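Local coordinates for chitinase (Thermococcus chitonophagus, PDB 5XSW), which probably acts as an endochitinase, hydrolysing the N-acetylglucosamine chains of chitin, and holds bound sugar in this fragment, at residues D247-V252 and T287-S292. Sequence-based numbering, arbitrary orientation.
Sequences DGIFQV and TAWITS. With NAG (2-acetamido-2-deoxy-beta-D-glucopyranose), chain C.
Behind the glycan pocket of this chitinase, the loop that supplies Gln251 to the sugar also packs Ile249 and Phe250 against Trp289 and Ser292 on helix 288-311. Ile249 brings only its end methyl to the indole: CD1 lies 4.0 Å from CZ3 of Trp289, and the two side chains cross at about a right angle. CG1 of Ile249 stands between its own backbone N and carbonyl carbon (chi1 57°), an orientation that carries CD1 to the tryptophan. The Phe250 ring settles beside Ser292, its CD2 3.7 Å from the serine's backbone O, while OG, in the ring plane, meets the edge at CE2, 3.9 Å away. That hydroxyl is already used within the helix, giving its proton to Ala288 O at 2.8 Å, an oxygen that also accepts from Ser292 N. No hydrogen bond crosses between residues 247-252 and 287-292; the buried contact is made by van der Waals packing.

Toward the sugar, Gln251 works with both ends of its amide. NE2 donates to Gly248 O (2.9 Å, 174°) within the plane of both groups, which fixes the amide's rotation and presents OE1 to the NAG O3 hydroxyl at 2.7 Å. With an alanine in place of Gln251, O3 would probably lose this acceptor and Gly248 O the side-chain N-H that ties to it. Glu213, on helix 203-214, also binds this sugar. The same helix meets the loop side of the contact, where Ala210 touches Ile249 and Phe250, and helix 274-278 meets the serine through Met278.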
loop_
_atom_site.group_PDB
_atom_site.type_symbol
_atom_site.label_atom_id
_atom_site.label_comp_id
_atom_site.label_asym_id
_atom_site.label_seq_id
_atom_site.Cartn_x
_atom_site.Cartn_y
_atom_site.Cartn_z
ATOM N N ASP A 247 6.364 12.368 -3.182
ATOM C CA ASP A 247 6.614 11.463 -2.015
ATOM C C ASP A 247 7.363 12.200 -0.877
ATOM O O ASP A 247 7.653 11.581 0.137
ATOM C CB ASP A 247 7.409 10.213 -2.451
ATOM C CG ASP A 247 6.633 9.379 -3.507
ATOM O OD1 ASP A 247 5.415 9.499 -3.588
ATOM O OD2 ASP A 247 7.262 8.615 -4.220
ATOM N N GLY A 248 7.685 13.488 -1.049
ATOM C CA GLY A 248 8.155 14.287 0.096
ATOM C C GLY A 248 9.600 14.025 0.434
ATOM O O GLY A 248 10.313 13.322 -0.284
ATOM N N ILE A 249 10.049 14.559 1.565
ATOM C CA ILE A 249 11.468 14.443 1.880
ATOM C C ILE A 249 11.793 13.065 2.463
ATOM O O ILE A 249 12.937 12.705 2.477
ATOM C CB ILE A 249 11.918 15.529 2.860
ATOM C CG1 ILE A 249 11.106 15.500 4.171
ATOM C CG2 ILE A 249 11.728 16.983 2.225
ATOM C CD1 ILE A 249 11.708 16.498 5.276
ATOM N N PHE A 250 10.795 12.331 2.923
ATOM C CA PHE A 250 10.986 10.918 3.409
ATOM C C PHE A 250 10.767 9.860 2.340
ATOM O O PHE A 250 10.991 8.674 2.587
ATOM C CB PHE A 250 9.988 10.666 4.553
ATOM C CG PHE A 250 10.299 11.533 5.763
ATOM C CD1 PHE A 250 11.424 11.223 6.558
ATOM C CD2 PHE A 250 9.542 12.691 6.011
ATOM C CE1 PHE A 250 11.750 12.027 7.687
ATOM C CE2 PHE A 250 9.847 13.545 7.141
ATOM C CZ PHE A 250 10.933 13.186 7.978
ATOM N N GLN A 251 10.252 10.291 1.172
ATOM C CA GLN A 251 10.004 9.372 0.008
ATOM C C GLN A 251 9.100 8.248 0.397
ATOM O O GLN A 251 9.357 7.077 0.121
ATOM C CB GLN A 251 11.329 8.846 -0.579
ATOM C CG GLN A 251 12.190 10.047 -1.126
ATOM C CD GLN A 251 11.661 10.498 -2.532
ATOM O OE1 GLN A 251 11.875 9.775 -3.513
ATOM N NE2 GLN A 251 10.924 11.622 -2.605
ATOM N N VAL A 252 8.029 8.600 1.082
ATOM C CA VAL A 252 6.989 7.631 1.386
ATOM C C VAL A 252 6.083 7.507 0.113
ATOM O O VAL A 252 5.480 8.497 -0.279
ATOM C CB VAL A 252 6.098 8.072 2.581
ATOM C CG1 VAL A 252 4.915 7.058 2.744
ATOM C CG2 VAL A 252 6.946 8.171 3.910
ATOM N N THR A 287 1.279 22.320 5.032
ATOM C CA THR A 287 0.953 21.509 6.206
ATOM C C THR A 287 1.709 20.189 6.190
ATOM O O THR A 287 1.858 19.538 7.242
ATOM C CB THR A 287 -0.576 21.214 6.320
ATOM O OG1 THR A 287 -1.057 20.517 5.146
ATOM C CG2 THR A 287 -1.364 22.582 6.582
ATOM N N ALA A 288 2.196 19.774 5.015
ATOM C CA ALA A 288 2.971 18.506 4.941
ATOM C C ALA A 288 4.311 18.630 5.710
ATOM O O ALA A 288 4.948 17.635 6.007
ATOM C CB ALA A 288 3.203 18.116 3.437
ATOM N N TRP A 289 4.764 19.845 6.023
ATOM C CA TRP A 289 5.963 19.961 6.867
ATOM C C TRP A 289 5.675 19.345 8.262
ATOM O O TRP A 289 6.552 18.836 8.928
ATOM C CB TRP A 289 6.381 21.414 7.034
ATOM C CG TRP A 289 7.122 21.959 5.778
ATOM C CD1 TRP A 289 6.703 22.997 4.951
ATOM C CD2 TRP A 289 8.346 21.497 5.271
ATOM N NE1 TRP A 289 7.634 23.168 3.939
ATOM C CE2 TRP A 289 8.671 22.290 4.142
ATOM C CE3 TRP A 289 9.251 20.479 5.674
ATOM C CZ2 TRP A 289 9.838 22.096 3.400
ATOM C CZ3 TRP A 289 10.440 20.302 4.937
ATOM C CH2 TRP A 289 10.720 21.110 3.810
ATOM N N ILE A 290 4.433 19.403 8.684
ATOM C CA ILE A 290 4.060 18.832 9.966
ATOM C C ILE A 290 3.644 17.373 9.813
ATOM O O ILE A 290 4.085 16.505 10.576
ATOM C CB ILE A 290 2.894 19.636 10.588
ATOM C CG1 ILE A 290 3.368 21.034 10.968
ATOM C CG2 ILE A 290 2.276 18.877 11.765
ATOM C CD1 ILE A 290 2.149 22.050 11.343
ATOM N N THR A 291 2.769 17.079 8.850
ATOM C CA THR A 291 2.267 15.717 8.751
ATOM C C THR A 291 3.326 14.711 8.277
ATOM O O THR A 291 3.272 13.553 8.703
ATOM C CB THR A 291 1.028 15.590 7.809
ATOM O OG1 THR A 291 1.306 16.156 6.515
ATOM C CG2 THR A 291 -0.181 16.318 8.434
ATOM N N SER A 292 4.284 15.125 7.449
ATOM C CA SER A 292 5.126 14.110 6.811
ATOM C C SER A 292 6.102 13.405 7.814
ATOM O O SER A 292 6.278 12.208 7.716
ATOM C CB SER A 292 5.917 14.664 5.610
ATOM O OG SER A 292 6.884 15.669 5.880
HETATM C C1 NAG C . 17.147 8.478 -3.278
HETATM C C2 NAG C . 15.763 8.508 -3.805
HETATM C C3 NAG C . 14.829 7.663 -2.954
HETATM C C4 NAG C . 15.343 6.270 -2.741
HETATM C C5 NAG C . 16.702 6.350 -2.176
HETATM C C6 NAG C . 17.242 4.952 -2.039
HETATM C C7 NAG C . 14.766 10.509 -4.996
HETATM C C8 NAG C . 14.266 11.976 -4.922
HETATM N N2 NAG C . 15.297 9.911 -3.837
HETATM O O3 NAG C . 13.502 7.582 -3.517
HETATM O O4 NAG C . 14.574 5.591 -1.725
HETATM O O5 NAG C . 17.604 7.094 -3.069
HETATM O O6 NAG C . 18.580 5.179 -1.611
HETATM O O7 NAG C . 14.703 9.819 -6.020
#